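Local coordinates for PrgB (Enterococcus faecalis, PDB 6EVU), which promotes cell aggregation, biofilm formation and conjugation by binding and compacting DNA, the piece here being the adhesin domain of this cell-wall-anchored protein, at residues 30-35 / 115-120; 39-44 / 151-156; 66-71 / 91-96. All blocks are in the same frame, centred on the assembly; numbering follows the deposited sequence.

Contact 1: residues 30-35 / 115-120; sequences LVFDQS and TGLNAS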
loop_
_atom_site.group_PDB
_atom_site.type_symbol
_atom_site.label_atom_id
_atom_site.label_comp_id
_atom_site.label_asym_id
_atom_site.label_seq_id
_atom_site.Cartn_x
_atom_site.Cartn_y
_atom_site.Cartn_z
ATOM N N LEU A 30 7.261 -17.477 -1.283
ATOM C CA LEU A 30 6.016 -17.098 -0.647
ATOM C C LEU A 30 4.972 -16.862 -1.721
ATOM O O LEU A 30 5.212 -16.095 -2.665
ATOM C CB LEU A 30 6.224 -15.816 0.160
ATOM C CG LEU A 30 4.942 -15.245 0.768
ATOM C CD1 LEU A 30 4.423 -16.203 1.863
ATOM C CD2 LEU A 30 5.171 -13.801 1.303
ATOM N N VAL A 31 3.836 -17.541 -1.602
ATOM C CA VAL A 31 2.698 -17.364 -2.498
ATOM C C VAL A 31 1.574 -16.696 -1.708
ATOM O O VAL A 31 0.957 -17.319 -0.836
ATOM C CB VAL A 31 2.239 -18.705 -3.086
ATOM C CG1 VAL A 31 1.067 -18.510 -4.112
ATOM C CG2 VAL A 31 3.460 -19.477 -3.708
ATOM N N PHE A 32 1.261 -15.456 -2.078
ATOM C CA PHE A 32 0.184 -14.717 -1.443
ATOM C C PHE A 32 -0.421 -13.848 -2.548
ATOM O O PHE A 32 -0.113 -12.673 -2.732
ATOM C CB PHE A 32 0.665 -13.903 -0.233
ATOM C CG PHE A 32 -0.462 -13.590 0.715
ATOM C CD1 PHE A 32 -0.727 -14.430 1.755
ATOM C CD2 PHE A 32 -1.297 -12.510 0.519
ATOM C CE1 PHE A 32 -1.802 -14.164 2.606
ATOM C CE2 PHE A 32 -2.362 -12.243 1.388
ATOM C CZ PHE A 32 -2.598 -13.077 2.399
ATOM N N ASP A 33 -1.337 -14.439 -3.290
ATOM C CA ASP A 33 -1.856 -13.841 -4.522
ATOM C C ASP A 33 -3.286 -14.341 -4.708
ATOM O O ASP A 33 -3.847 -14.972 -3.816
ATOM C CB ASP A 33 -0.926 -14.173 -5.695
ATOM C CG ASP A 33 -0.789 -15.665 -5.927
ATOM O OD1 ASP A 33 -1.680 -16.439 -5.567
ATOM O OD2 ASP A 33 0.257 -16.050 -6.486
ATOM N N GLN A 34 -3.893 -14.095 -5.888
ATOM C CA GLN A 34 -5.303 -14.459 -6.037
ATOM C C GLN A 34 -5.546 -15.960 -5.817
ATOM O O GLN A 34 -6.649 -16.372 -5.422
ATOM C CB GLN A 34 -5.818 -14.076 -7.436
ATOM C CG GLN A 34 -7.309 -13.686 -7.520
ATOM C CD GLN A 34 -7.760 -12.666 -6.460
ATOM O OE1 GLN A 34 -8.573 -12.971 -5.583
ATOM N NE2 GLN A 34 -7.207 -11.448 -6.531
ATOM N N SER A 35 -4.553 -16.795 -6.111
ATOM C CA SER A 35 -4.712 -18.230 -5.953
ATOM C C SER A 35 -4.956 -18.686 -4.518
ATOM O O SER A 35 -5.303 -19.860 -4.304
ATOM C CB SER A 35 -3.473 -18.946 -6.543
ATOM O OG SER A 35 -2.344 -18.815 -5.708
ATOM N N THR A 115 -8.995 -15.389 7.987
ATOM C CA THR A 115 -8.951 -16.845 8.067
ATOM C C THR A 115 -9.415 -17.437 6.742
ATOM O O THR A 115 -9.835 -16.721 5.825
ATOM C CB THR A 115 -9.836 -17.372 9.202
ATOM O OG1 THR A 115 -11.161 -16.867 9.000
ATOM C CG2 THR A 115 -9.331 -16.861 10.525
ATOM N N GLY A 116 -9.300 -18.746 6.644
ATOM C CA GLY A 116 -9.731 -19.450 5.455
ATOM C C GLY A 116 -8.863 -19.242 4.242
ATOM O O GLY A 116 -9.381 -19.242 3.125
ATOM N N LEU A 117 -7.558 -19.060 4.419
ATOM C CA LEU A 117 -6.648 -18.875 3.297
ATOM C C LEU A 117 -6.062 -20.190 2.801
ATOM O O LEU A 117 -6.001 -21.193 3.515
ATOM C CB LEU A 117 -5.472 -17.988 3.708
ATOM C CG LEU A 117 -5.828 -16.654 4.330
ATOM C CD1 LEU A 117 -4.537 -15.924 4.809
ATOM C CD2 LEU A 117 -6.603 -15.835 3.350
ATOM N N ASN A 118 -5.546 -20.153 1.578
ATOM C CA ASN A 118 -4.777 -21.279 1.063
ATOM C C ASN A 118 -3.484 -20.775 0.433
ATOM O O ASN A 118 -3.164 -21.022 -0.729
ATOM C CB ASN A 118 -5.637 -22.108 0.109
ATOM C CG ASN A 118 -4.918 -23.342 -0.373
ATOM O OD1 ASN A 118 -4.261 -24.011 0.416
ATOM N ND2 ASN A 118 -5.097 -23.689 -1.636
ATOM N N ALA A 119 -2.748 -20.001 1.216
ATOM C CA ALA A 119 -1.445 -19.477 0.845
ATOM C C ALA A 119 -0.384 -20.517 1.180
ATOM O O ALA A 119 -0.687 -21.611 1.678
ATOM C CB ALA A 119 -1.210 -18.147 1.552
ATOM N N SER A 120 0.869 -20.218 0.846
ATOM C CA SER A 120 1.919 -21.202 1.100
ATOM C C SER A 120 3.284 -20.551 1.143
ATOM O O SER A 120 3.498 -19.455 0.629
ATOM C CB SER A 120 1.964 -22.316 0.054
ATOM O OG SER A 120 2.077 -21.810 -1.274
#
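Val-31 and Ser-120 face each other as an antiparallel hydrogen-bonded pair, which joins the short strand 30-31 to strand 119-121 at one end of the larger sheet. The bond from Val-31 N to Ser-120 O is 3.0 Å long and almost straight, at 176°. Its return partner, from Ser-120 N to Val-31 O, is weak at 3.4 Å. Beyond the strand, Asp-33 OD1 accepts from Ser-35 N in an Asx turn. Both side chains of the bonded pair lie on the same face of the sheet, where Ser-120 OG comes 3.6 Å from Val-31 CB. Valine, branched at CB, suits an extended strand, and the small serine fits close beside it.

Phe-32, Leu-117 and Ala-119 make the apolar packing. Phe-32 CG lies anti to the backbone N (chi1 -158°), and the far part of the ring comes up to the other segment. Leu-117 CD1 meets its edge, near the ring plane, 3.9 Å from CE1, while Ala-119 CB lies obliquely to it, 3.8 Å from CD1. The ring also meets that of Phe-177.

The chemistry is thus divided: backbone bonds fix the register of a very short strand, and the buried aromatic ring ties it to the interior.

Contact 2: residues 39-44 / 151-156; sequences KDTKIS and NDPIIT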
loop_
_atom_site.group_PDB
_atom_site.type_symbol
_atom_site.label_atom_id
_atom_site.label_comp_id
_atom_site.label_asym_id
_atom_site.label_seq_id
_atom_site.Cartn_x
_atom_site.Cartn_y
_atom_site.Cartn_z
ATOM N N LYS A 39 -13.344 -20.042 -0.928
ATOM C CA LYS A 39 -14.747 -19.766 -0.630
ATOM C C LYS A 39 -14.940 -19.333 0.811
ATOM O O LYS A 39 -15.897 -18.608 1.106
ATOM C CB LYS A 39 -15.609 -21.021 -0.931
ATOM C CG LYS A 39 -15.159 -22.276 -0.146
ATOM C CD LYS A 39 -16.257 -23.380 0.043
ATOM C CE LYS A 39 -15.599 -24.762 -0.098
ATOM N NZ LYS A 39 -16.129 -25.871 0.763
ATOM N N ASP A 40 -14.007 -19.692 1.702
ATOM C CA ASP A 40 -14.097 -19.382 3.116
ATOM C C ASP A 40 -13.216 -18.194 3.533
ATOM O O ASP A 40 -13.188 -17.858 4.722
ATOM C CB ASP A 40 -13.717 -20.611 3.929
ATOM C CG ASP A 40 -14.648 -21.788 3.642
ATOM O OD1 ASP A 40 -15.886 -21.631 3.818
ATOM O OD2 ASP A 40 -14.155 -22.842 3.202
ATOM N N THR A 41 -12.475 -17.586 2.605
ATOM C CA THR A 41 -11.611 -16.472 2.986
ATOM C C THR A 41 -12.459 -15.293 3.458
ATOM O O THR A 41 -13.442 -14.925 2.807
ATOM C CB THR A 41 -10.737 -16.019 1.809
ATOM O OG1 THR A 41 -9.894 -17.091 1.391
ATOM C CG2 THR A 41 -9.830 -14.798 2.232
ATOM N N LYS A 42 -12.053 -14.671 4.568
ATOM C CA LYS A 42 -12.792 -13.536 5.119
ATOM C C LYS A 42 -11.971 -12.904 6.241
ATOM O O LYS A 42 -11.068 -13.533 6.805
ATOM C CB LYS A 42 -14.142 -13.950 5.688
ATOM C CG LYS A 42 -14.022 -14.795 6.939
ATOM C CD LYS A 42 -15.389 -14.930 7.617
ATOM C CE LYS A 42 -15.370 -15.951 8.739
ATOM N NZ LYS A 42 -15.586 -17.383 8.287
ATOM N N ILE A 43 -12.308 -11.653 6.569
ATOM C CA ILE A 43 -11.844 -11.065 7.827
ATOM C C ILE A 43 -12.643 -11.684 8.962
ATOM O O ILE A 43 -13.880 -11.624 8.958
ATOM C CB ILE A 43 -12.012 -9.536 7.820
ATOM C CG1 ILE A 43 -11.072 -8.915 6.778
ATOM C CG2 ILE A 43 -11.741 -8.984 9.227
ATOM C CD1 ILE A 43 -11.296 -7.370 6.552
ATOM N N SER A 44 -11.948 -12.327 9.917
ATOM C CA SER A 44 -12.619 -12.902 11.086
ATOM C C SER A 44 -12.753 -11.930 12.244
ATOM O O SER A 44 -13.703 -12.057 13.034
ATOM C CB SER A 44 -11.874 -14.130 11.600
ATOM O OG SER A 44 -10.517 -13.791 11.819
ATOM N N ASN A 151 -12.558 -7.830 2.642
ATOM C CA ASN A 151 -12.591 -9.250 2.960
ATOM C C ASN A 151 -11.688 -10.071 2.035
ATOM O O ASN A 151 -11.448 -11.235 2.338
ATOM C CB ASN A 151 -14.066 -9.766 2.911
ATOM C CG ASN A 151 -14.785 -9.619 4.272
ATOM O OD1 ASN A 151 -14.276 -10.040 5.316
ATOM N ND2 ASN A 151 -15.972 -9.025 4.253
ATOM N N ASP A 152 -11.240 -9.495 0.902
ATOM C CA ASP A 152 -10.240 -10.101 0.029
ATOM C C ASP A 152 -8.862 -9.592 0.465
ATOM O O ASP A 152 -8.572 -8.401 0.285
ATOM C CB ASP A 152 -10.541 -9.723 -1.430
ATOM C CG ASP A 152 -9.648 -10.427 -2.445
ATOM O OD1 ASP A 152 -8.535 -10.839 -2.093
ATOM O OD2 ASP A 152 -10.046 -10.555 -3.638
ATOM N N PRO A 153 -7.991 -10.440 1.040
ATOM C CA PRO A 153 -6.681 -9.945 1.500
ATOM C C PRO A 153 -5.775 -9.461 0.369
ATOM O O PRO A 153 -4.765 -8.774 0.635
ATOM C CB PRO A 153 -6.099 -11.166 2.206
ATOM C CG PRO A 153 -6.612 -12.338 1.337
ATOM C CD PRO A 153 -8.089 -11.919 1.098
ATOM N N ILE A 154 -6.098 -9.830 -0.871
ATOM C CA ILE A 154 -5.340 -9.405 -2.043
ATOM C C ILE A 154 -5.810 -8.057 -2.566
ATOM O O ILE A 154 -5.083 -7.417 -3.335
ATOM C CB ILE A 154 -5.448 -10.483 -3.138
ATOM C CG1 ILE A 154 -5.066 -11.843 -2.552
ATOM C CG2 ILE A 154 -4.588 -10.141 -4.325
ATOM C CD1 ILE A 154 -3.645 -11.886 -1.967
ATOM N N ILE A 155 -7.001 -7.611 -2.173
ATOM C CA ILE A 155 -7.394 -6.218 -2.363
ATOM C C ILE A 155 -6.906 -5.350 -1.204
ATOM O O ILE A 155 -6.425 -4.213 -1.401
ATOM C CB ILE A 155 -8.927 -6.179 -2.506
ATOM C CG1 ILE A 155 -9.368 -6.852 -3.820
ATOM C CG2 ILE A 155 -9.498 -4.738 -2.400
ATOM C CD1 ILE A 155 -10.877 -6.984 -3.967
ATOM N N THR A 156 -6.971 -5.910 -0.004
ATOM C CA THR A 156 -6.311 -5.401 1.203
ATOM C C THR A 156 -6.940 -4.142 1.837
ATOM O O THR A 156 -7.787 -4.274 2.708
ATOM C CB THR A 156 -4.800 -5.181 0.904
ATOM O OG1 THR A 156 -4.386 -6.240 -0.017
ATOM C CG2 THR A 156 -3.914 -5.280 2.146
HETATM O O HOH W 1 -12.672 -12.888 0.126
HETATM O O HOH W 2 -16.014 -11.167 7.436
#
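A bridge between the two beta sheets of the adhesin domain is made here by Asn-151, which follows strand 145-150 of the smaller sheet and reaches Ile-43 on strand 42-47 of the larger one. Its OD1 accepts from Ile-43 N at 2.8 Å, with the donor in the plane of the side-chain carbonyl and an N-H...O angle of 161°. A water donates to the same OD1 and also to Ile-43 O, so that the amide oxygen is bonded both directly and through solvent to one residue of the strand. The other end of the amide is held too: Asn-151 ND2 is hydrogen-bonded to Asn-97 O and to the hydroxyl of Tyr-100. Asparagine suits this place because one flat group offers an acceptor to one strand and a donor to its neighbours, and these bonds together fix its rotation.

The Ile-43 side chain crosses that of Asn-151 at about a right angle, with CB 3.4 Å from Asn-151 OD1, and it also touches Phe-149. A second water links the loop to Thr-41, donating to Asn-151 O at 3.0 Å and more weakly to Thr-41 O. Threonine serves two environments: OG1 is engaged with Thr-38 N and Gly-116 O, while CG2, anti to the backbone N, packs obliquely on the proline ring, 3.6 Å from Pro-153 CD.

Contact 3: residues 66-71 / 91-96; sequences KDIFTK and EANLGS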
loop_
_atom_site.group_PDB
_atom_site.type_symbol
_atom_site.label_atom_id
_atom_site.label_comp_id
_atom_site.label_asym_id
_atom_site.label_seq_id
_atom_site.Cartn_x
_atom_site.Cartn_y
_atom_site.Cartn_z
ATOM N N LYS A 66 -19.173 9.659 -5.933
ATOM C CA LYS A 66 -19.357 8.692 -4.859
ATOM C C LYS A 66 -18.350 7.559 -4.919
ATOM O O LYS A 66 -18.607 6.475 -4.389
ATOM C CB LYS A 66 -20.773 8.137 -4.876
ATOM C CG LYS A 66 -21.841 9.212 -4.641
ATOM C CD LYS A 66 -22.324 9.230 -3.193
ATOM C CE LYS A 66 -22.940 7.905 -2.755
ATOM N NZ LYS A 66 -23.305 7.931 -1.305
ATOM N N ASP A 67 -17.202 7.794 -5.540
ATOM C CA ASP A 67 -16.183 6.764 -5.538
ATOM C C ASP A 67 -15.648 6.601 -4.124
ATOM O O ASP A 67 -15.784 7.496 -3.285
ATOM C CB ASP A 67 -15.075 7.152 -6.505
ATOM C CG ASP A 67 -14.415 8.471 -6.106
ATOM O OD1 ASP A 67 -15.025 9.563 -6.311
ATOM O OD2 ASP A 67 -13.292 8.420 -5.562
ATOM N N ILE A 68 -14.977 5.472 -3.872
ATOM C CA ILE A 68 -14.435 5.183 -2.540
ATOM C C ILE A 68 -13.400 6.204 -2.113
ATOM O O ILE A 68 -13.251 6.491 -0.905
ATOM C CB ILE A 68 -13.884 3.729 -2.498
ATOM C CG1 ILE A 68 -13.636 3.343 -1.029
ATOM C CG2 ILE A 68 -12.627 3.549 -3.434
ATOM C CD1 ILE A 68 -13.528 1.851 -0.840
ATOM N N PHE A 69 -12.614 6.748 -3.060
ATOM C CA PHE A 69 -11.587 7.697 -2.651
ATOM C C PHE A 69 -12.229 8.969 -2.134
ATOM O O PHE A 69 -11.721 9.587 -1.191
ATOM C CB PHE A 69 -10.630 7.974 -3.823
ATOM C CG PHE A 69 -9.992 6.717 -4.389
ATOM C CD1 PHE A 69 -8.978 6.086 -3.699
ATOM C CD2 PHE A 69 -10.430 6.187 -5.602
ATOM C CE1 PHE A 69 -8.414 4.941 -4.162
ATOM C CE2 PHE A 69 -9.851 5.014 -6.114
ATOM C CZ PHE A 69 -8.831 4.397 -5.377
ATOM N N THR A 70 -13.297 9.420 -2.802
ATOM C CA THR A 70 -13.976 10.628 -2.356
ATOM C C THR A 70 -14.565 10.400 -0.972
ATOM O O THR A 70 -14.448 11.268 -0.105
ATOM C CB THR A 70 -15.034 11.031 -3.379
ATOM O OG1 THR A 70 -14.377 11.416 -4.606
ATOM C CG2 THR A 70 -15.841 12.250 -2.870
ATOM N N LYS A 71 -15.173 9.232 -0.743
ATOM C CA LYS A 71 -15.680 8.896 0.584
ATOM C C LYS A 71 -14.579 8.903 1.643
ATOM O O LYS A 71 -14.827 9.293 2.803
ATOM C CB LYS A 71 -16.385 7.536 0.551
ATOM C CG LYS A 71 -17.691 7.600 -0.251
ATOM C CD LYS A 71 -18.319 6.195 -0.340
ATOM C CE LYS A 71 -19.630 6.229 -1.153
ATOM N NZ LYS A 71 -20.229 4.839 -1.089
ATOM N N GLU A 91 -18.672 -1.869 -2.060
ATOM C CA GLU A 91 -18.181 -1.006 -3.124
ATOM C C GLU A 91 -17.400 -1.919 -4.066
ATOM O O GLU A 91 -16.621 -2.765 -3.614
ATOM C CB GLU A 91 -17.353 0.175 -2.555
ATOM C CG GLU A 91 -16.036 0.569 -3.285
ATOM C CD GLU A 91 -16.232 1.205 -4.667
ATOM O OE1 GLU A 91 -17.157 2.048 -4.868
ATOM O OE2 GLU A 91 -15.434 0.852 -5.554
ATOM N N ALA A 92 -17.641 -1.787 -5.370
ATOM C CA ALA A 92 -17.052 -2.722 -6.328
ATOM C C ALA A 92 -15.537 -2.806 -6.192
ATOM O O ALA A 92 -14.954 -3.886 -6.397
ATOM C CB ALA A 92 -17.437 -2.326 -7.759
ATOM N N ASN A 93 -14.878 -1.697 -5.820
ATOM C CA ASN A 93 -13.439 -1.800 -5.666
ATOM C C ASN A 93 -13.040 -2.735 -4.504
ATOM O O ASN A 93 -11.879 -3.133 -4.468
ATOM C CB ASN A 93 -12.827 -0.374 -5.489
ATOM C CG ASN A 93 -12.472 0.335 -6.851
ATOM O OD1 ASN A 93 -12.867 -0.092 -7.920
ATOM N ND2 ASN A 93 -11.704 1.427 -6.776
ATOM N N LEU A 94 -13.960 -3.119 -3.584
ATOM C CA LEU A 94 -13.628 -3.973 -2.433
ATOM C C LEU A 94 -13.743 -5.452 -2.730
ATOM O O LEU A 94 -13.453 -6.273 -1.856
ATOM C CB LEU A 94 -14.542 -3.692 -1.252
ATOM C CG LEU A 94 -14.423 -2.330 -0.558
ATOM C CD1 LEU A 94 -15.452 -2.303 0.533
ATOM C CD2 LEU A 94 -13.033 -2.111 -0.004
ATOM N N GLY A 95 -14.212 -5.798 -3.917
ATOM C CA GLY A 95 -14.542 -7.174 -4.244
ATOM C C GLY A 95 -15.954 -7.526 -3.818
ATOM O O GLY A 95 -16.616 -6.796 -3.078
ATOM N N SER A 96 -16.434 -8.684 -4.305
ATOM C CA SER A 96 -17.847 -9.018 -4.120
ATOM C C SER A 96 -18.220 -9.302 -2.666
ATOM O O SER A 96 -19.416 -9.322 -2.357
ATOM C CB SER A 96 -18.254 -10.214 -5.007
ATOM O OG SER A 96 -17.404 -11.310 -4.735
HETATM O O HOH W 3 -14.908 3.740 -6.346
#
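The first turn of helix 68-72, N-capped by Asp-67, lies beside the 3-10 turn 92-94, the backbones coming nearest at Ile-68 and Glu-91, whose CA atoms are 7.3 Å apart. No direct hydrogen bond joins the two segments, and the contact is carried mainly by side chains.

Ile-68, the first residue of the helix, is central to the contact. CG1 is anti to the backbone N (chi1 -167°), and CD1 at the end of that branch meets both Glu-91 CG and Leu-94 CD2, the latter at 4.1 Å. Isoleucine suits the position because its two branches serve different neighbours: while CD1 meets these two residues, CG2 sits over the centre of one face of the Phe-69 ring, 4.0 Å above its plane. Phe-158, on strand 157-160, touches Ile-68, Phe-69, Asn-93 and Leu-94 alike and so ties both segments to the smaller sheet.

Glu-91 was deposited in two conformers, so its part is less certain. In the one described here the aliphatic chain does the packing, with CG 3.7 Å from Ile-68 CD1. A water accepts from Ile-68 N at 3.0 Å.

The helix start is secured by Asp-67, the N-cap being a classic place for aspartate: OD2 accepts from Thr-70 N at 2.9 Å, and OD1 from the hydroxyl of Thr-70. Negative charge here should also suit the positive end of the helix dipole. Phe-69 lies near a bound Tris molecule, probably from the crystallisation liquor. Toward the 3-10 turn, its ring plane stands 73° from the Asn-93 amide, with Phe-69 CE2 4.1 Å from Asn-93 ND2.

In the fold
Contacts 1 and 2 are neighbours, their centres about 10 Å apart, and both reach the larger antiparallel sheet. They touch directly: the backbones of Thr-115 and Lys-42 are hydrogen-bonded, and Phe-32 packs on Ile-154. Along the chain their segments alternate, so the two loops they close overlap in sequence. Contact 3 is nested inside both loops. Its centre lies about 16 Å from that of contact 2, where Ile-155 packs against Asn-93, Leu-94 and Gly-95, and about 24 Å from that of contact 1, which it does not touch. The series runs from the larger sheet to the helix and 3-10 turn packed on Phe-158 of the smaller one; contacts 1 and 2 bring distant parts of the sequence together in one compact domain.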